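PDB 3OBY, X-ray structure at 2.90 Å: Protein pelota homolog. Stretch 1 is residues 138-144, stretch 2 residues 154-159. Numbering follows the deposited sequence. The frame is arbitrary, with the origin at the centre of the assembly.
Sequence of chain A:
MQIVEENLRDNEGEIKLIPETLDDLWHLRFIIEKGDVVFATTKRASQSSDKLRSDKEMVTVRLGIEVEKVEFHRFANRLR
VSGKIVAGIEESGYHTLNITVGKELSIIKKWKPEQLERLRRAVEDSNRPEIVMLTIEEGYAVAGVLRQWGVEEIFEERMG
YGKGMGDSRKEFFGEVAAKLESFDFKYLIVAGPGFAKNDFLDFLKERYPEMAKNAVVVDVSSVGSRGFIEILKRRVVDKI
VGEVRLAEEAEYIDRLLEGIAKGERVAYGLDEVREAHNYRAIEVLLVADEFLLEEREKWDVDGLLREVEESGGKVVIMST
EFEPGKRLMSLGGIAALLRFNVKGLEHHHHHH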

ATOM      1  N   GLU A 138      -5.353  -4.854 -33.500  1.00 67.69           N
ATOM      2  CA  GLU A 138      -4.745  -4.989 -34.821  1.00 71.98           C
ATOM      3  C   GLU A 138      -4.458  -3.658 -35.504  1.00 62.96           C
ATOM      4  O   GLU A 138      -5.362  -2.854 -35.725  1.00 63.51           O
ATOM      5  N   GLY A 139      -3.185  -3.437 -35.822  1.00 58.29           N
ATOM      6  CA  GLY A 139      -2.764  -2.225 -36.503  1.00 43.07           C
ATOM      7  C   GLY A 139      -2.973  -0.883 -35.824  1.00 53.34           C
ATOM      8  O   GLY A 139      -2.925   0.152 -36.487  1.00 56.13           O
ATOM      9  N   TYR A 140      -3.196  -0.874 -34.516  1.00 58.55           N
ATOM     10  CA  TYR A 140      -3.397   0.392 -33.816  1.00 65.51           C
ATOM     11  C   TYR A 140      -3.068   0.313 -32.329  1.00 62.80           C
ATOM     12  O   TYR A 140      -3.436  -0.647 -31.648  1.00 64.41           O
ATOM     13  N   ALA A 141      -2.380   1.337 -31.832  1.00 55.78           N
ATOM     14  CA  ALA A 141      -1.998   1.385 -30.430  1.00 52.96           C
ATOM     15  C   ALA A 141      -1.888   2.812 -29.909  1.00 55.96           C
ATOM     16  O   ALA A 141      -1.503   3.732 -30.633  1.00 59.16           O
ATOM     17  N   VAL A 142      -2.235   2.980 -28.640  1.00 53.04           N
ATOM     18  CA  VAL A 142      -2.176   4.274 -27.973  1.00 47.69           C
ATOM     19  C   VAL A 142      -1.684   4.057 -26.552  1.00 42.89           C
ATOM     20  O   VAL A 142      -2.163   3.171 -25.843  1.00 45.78           O
ATOM     21  N   ALA A 143      -0.726   4.869 -26.136  1.00 41.92           N
ATOM     22  CA  ALA A 143      -0.188   4.743 -24.798  1.00 42.75           C
ATOM     23  C   ALA A 143      -0.266   6.057 -24.049  1.00 46.68           C
ATOM     24  O   ALA A 143      -0.160   7.134 -24.631  1.00 47.89           O
ATOM     25  N   GLY A 144      -0.461   5.947 -22.746  1.00 46.02           N
ATOM     26  CA  GLY A 144      -0.540   7.113 -21.899  1.00 38.16           C
ATOM     27  C   GLY A 144       0.168   6.789 -20.602  1.00 39.79           C
ATOM     28  O   GLY A 144       0.368   5.620 -20.266  1.00 41.06           O
ATOM     29  N   ILE A 154       0.877   9.445 -24.501  1.00 41.65           N
ATOM     30  CA  ILE A 154       2.280   9.706 -24.827  1.00 42.56           C
ATOM     31  C   ILE A 154       2.624   9.422 -26.282  1.00 46.13           C
ATOM     32  O   ILE A 154       3.561  10.008 -26.823  1.00 46.84           O
ATOM     33  N   PHE A 155       1.887   8.512 -26.911  1.00 51.33           N
ATOM     34  CA  PHE A 155       2.117   8.213 -28.320  1.00 48.82           C
ATOM     35  C   PHE A 155       1.038   7.349 -28.940  1.00 50.67           C
ATOM     36  O   PHE A 155       0.186   6.793 -28.250  1.00 46.06           O
ATOM     37  N   GLU A 156       1.090   7.264 -30.264  1.00 61.51           N
ATOM     38  CA  GLU A 156       0.160   6.470 -31.060  1.00 69.82           C
ATOM     39  C   GLU A 156       0.965   5.728 -32.123  1.00 67.58           C
ATOM     40  O   GLU A 156       2.111   6.075 -32.409  1.00 66.80           O
ATOM     41  N   GLU A 157       0.353   4.715 -32.720  1.00 65.07           N
ATOM     42  CA  GLU A 157       1.023   3.946 -33.750  1.00 61.38           C
ATOM     43  C   GLU A 157      -0.033   3.180 -34.527  1.00 58.14           C
ATOM     44  O   GLU A 157      -0.891   2.523 -33.937  1.00 51.87           O
ATOM     45  N   ARG A 158       0.017   3.276 -35.849  1.00 56.08           N
ATOM     46  CA  ARG A 158      -0.945   2.574 -36.683  1.00 60.12           C
ATOM     47  C   ARG A 158      -0.236   1.576 -37.585  1.00 60.79           C
ATOM     48  O   ARG A 158       0.926   1.768 -37.942  1.00 55.22           O
ATOM     49  N   MET A 159      -0.942   0.505 -37.933  1.00 67.50           N
ATOM     50  CA  MET A 159      -0.398  -0.546 -38.785  1.00 74.91           C
ATOM     51  C   MET A 159       0.399   0.053 -39.932  1.00 74.56           C
ATOM     52  O   MET A 159       1.627   0.083 -39.887  1.00 77.38           O
TER

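The most unusual feature of this contact is a very short side-chain hydrogen bond laid across a pair of antiparallel strands: Tyr140 OH donates to Glu156 OE2 at 2.4 Å. At 2.90 Å resolution the exact length deserves caution, but the carboxylate oxygen lies at the edge of the phenol ring, near its plane, as expected for a partner of the hydroxyl. The bond is diagonal with respect to the register, because Tyr140 pairs with Arg158 and Glu156 with Val142. Tyr140 spans the offset with chi1 at -179° (t) and chi2 at 57°; Glu156 meets it with chi1 at -100°, between wells, chi2 t and chi3 at -34°. In both residues the CA-to-CB bond points to the sheet face, yet the end of the side chain comes nearer the other strand.

Strands 140-144 and 154-158 run antiparallel (175°) with a closest axial approach of 4.7 Å. The two side chains of each bridged pair (Tyr140-Arg158, Ala141-Glu157, Val142-Glu156, Ala143-Phe155) lie on the same face of the sheet. Tyr140, Val142, Glu156 and Arg158 occupy one face. There Val142, with chi1 t, places CG2 3.4 Å from Glu156 CG, so Glu156 lies against the valine at its CG, and its OE2 takes the hydrogen bond from Tyr140 OH. Arg158 (m, t, t, with chi4 at -72°) turns its guanidinium back toward Tyr140: Tyr140 CD1 lies over one face of that group, and its distance to Arg158 NH1 is 3.3 Å. Within its own strand, Arg158 NH2 forms a long salt bridge of 3.8 Å with Glu156 OE2. That oxygen sits well out of the guanidinium plane, so the attraction is one of charge, with no N-H directed at it.

Ala141, Ala143, Phe155 and Glu157 project from the other face. Phe155, with chi1 at 72° (p) and chi2 at -98°, swings its ring back over Ala143. The methyl Ala143 CB is 3.8 Å from the Phe155 ring centroid and 25° off the ring normal, a CH-pi contact over the face; the closest ring atom, Phe155 CE1, is 3.4 Å from Ala143 CB. Ile154 (p, t) points sideways and adds a second apolar contact, its CG1 lying 3.7 Å from Ala143 CB. Glu157 (t, p) behaves differently, since the end of its side chain leads away from Ala141.

Backbone hydrogen bonds hold these groups in register. Ala141 N to Glu157 O is 2.8 Å and Glu157 N to Ala141 O is 3.0 Å; at the next such pair Ala143 N to Phe155 O is 3.0 Å, whereas Phe155 N to Ala143 O is weak at 3.4 Å. Ala143 O also accepts from Ile154 N at 2.5 Å. At the other end, Met159 N reaches Gly139 O in a very short bond of 2.5 Å. Gly139 has positive phi (62°), which favours glycine, and an ideal CB there would lie 2.6 Å from Met159 CB, a clash.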

ATOM      1  CB  GLU A 138      -5.628  -5.836 -35.743  1.00 90.06           C
ATOM      2  CG  GLU A 138      -5.478  -7.340 -35.575  1.00112.56           C
ATOM      3  CD  GLU A 138      -6.058  -8.112 -36.753  1.00126.99           C
ATOM      4  OE1 GLU A 138      -7.272  -7.976 -37.017  1.00133.15           O
ATOM      5  OE2 GLU A 138      -5.298  -8.851 -37.418  1.00130.92           O
ATOM      6  CB  TYR A 140      -4.838   0.874 -33.999  1.00 68.19           C
ATOM      7  CG  TYR A 140      -5.123   2.194 -33.326  1.00 59.09           C
ATOM      8  CD1 TYR A 140      -4.368   3.328 -33.627  1.00 55.58           C
ATOM      9  CD2 TYR A 140      -6.145   2.311 -32.388  1.00 54.92           C
ATOM     10  CE1 TYR A 140      -4.625   4.546 -33.010  1.00 61.74           C
ATOM     11  CE2 TYR A 140      -6.412   3.523 -31.767  1.00 56.37           C
ATOM     12  CZ  TYR A 140      -5.650   4.636 -32.083  1.00 60.99           C
ATOM     13  OH  TYR A 140      -5.920   5.839 -31.477  1.00 66.73           O
ATOM     14  CB  ALA A 141      -0.678   0.660 -30.228  1.00 50.17           C
ATOM     15  CB  VAL A 142      -3.564   4.943 -27.907  1.00 49.85           C
ATOM     16  CG1 VAL A 142      -3.477   6.250 -27.128  1.00 37.72           C
ATOM     17  CG2 VAL A 142      -4.079   5.188 -29.301  1.00 44.56           C
ATOM     18  CB  ALA A 143       1.249   4.267 -24.859  1.00 47.64           C
ATOM     19  CB  ILE A 154       3.257   8.902 -23.926  1.00 44.62           C
ATOM     20  CG1 ILE A 154       2.928   7.411 -23.978  1.00 35.02           C
ATOM     21  CG2 ILE A 154       3.200   9.425 -22.500  1.00 43.43           C
ATOM     22  CD1 ILE A 154       3.873   6.565 -23.141  1.00 25.73           C
ATOM     23  CB  PHE A 155       3.488   7.551 -28.548  1.00 48.69           C
ATOM     24  CG  PHE A 155       3.584   6.121 -28.062  1.00 61.25           C
ATOM     25  CD1 PHE A 155       4.154   5.830 -26.826  1.00 61.91           C
ATOM     26  CD2 PHE A 155       3.149   5.063 -28.860  1.00 56.95           C
ATOM     27  CE1 PHE A 155       4.288   4.511 -26.390  1.00 59.66           C
ATOM     28  CE2 PHE A 155       3.278   3.738 -28.431  1.00 49.53           C
ATOM     29  CZ  PHE A 155       3.853   3.465 -27.197  1.00 59.56           C
ATOM     30  CB  GLU A 156      -0.857   7.364 -31.766  1.00 76.28           C
ATOM     31  CG  GLU A 156      -2.220   7.453 -31.122  1.00 69.13           C
ATOM     32  CD  GLU A 156      -3.239   8.031 -32.085  1.00 75.35           C
ATOM     33  OE1 GLU A 156      -2.854   8.895 -32.899  1.00 75.58           O
ATOM     34  OE2 GLU A 156      -4.419   7.635 -32.032  1.00 77.62           O
ATOM     35  CB  GLU A 157       2.020   2.980 -33.108  1.00 63.03           C
ATOM     36  CG  GLU A 157       3.087   2.434 -34.050  1.00 84.31           C
ATOM     37  CD  GLU A 157       3.952   3.524 -34.654  1.00 93.15           C
ATOM     38  OE1 GLU A 157       4.310   4.456 -33.929  1.00100.85           O
ATOM     39  OE2 GLU A 157       4.283   3.445 -35.851  1.00 93.10           O
ATOM     40  CB  ARG A 158      -1.759   3.573 -37.513  1.00 59.41           C
ATOM     41  CG  ARG A 158      -2.710   4.425 -36.668  1.00 65.87           C
ATOM     42  CD  ARG A 158      -3.475   5.461 -37.489  1.00 68.35           C
ATOM     43  NE  ARG A 158      -4.329   6.303 -36.649  1.00 62.46           N
ATOM     44  CZ  ARG A 158      -5.454   5.896 -36.065  1.00 64.77           C
ATOM     45  NH1 ARG A 158      -5.881   4.649 -36.227  1.00 63.56           N
ATOM     46  NH2 ARG A 158      -6.147   6.735 -35.303  1.00 57.54           N
ATOM     47  CB  MET A 159      -1.527  -1.419 -39.343  1.00 78.13           C
ATOM     48  CG  MET A 159      -1.045  -2.652 -40.098  1.00 84.87           C
ATOM     49  SD  MET A 159      -0.055  -3.786 -39.086  1.00 92.14           S
ATOM     50  CE  MET A 159      -1.248  -5.091 -38.755  1.00 82.27           C
TER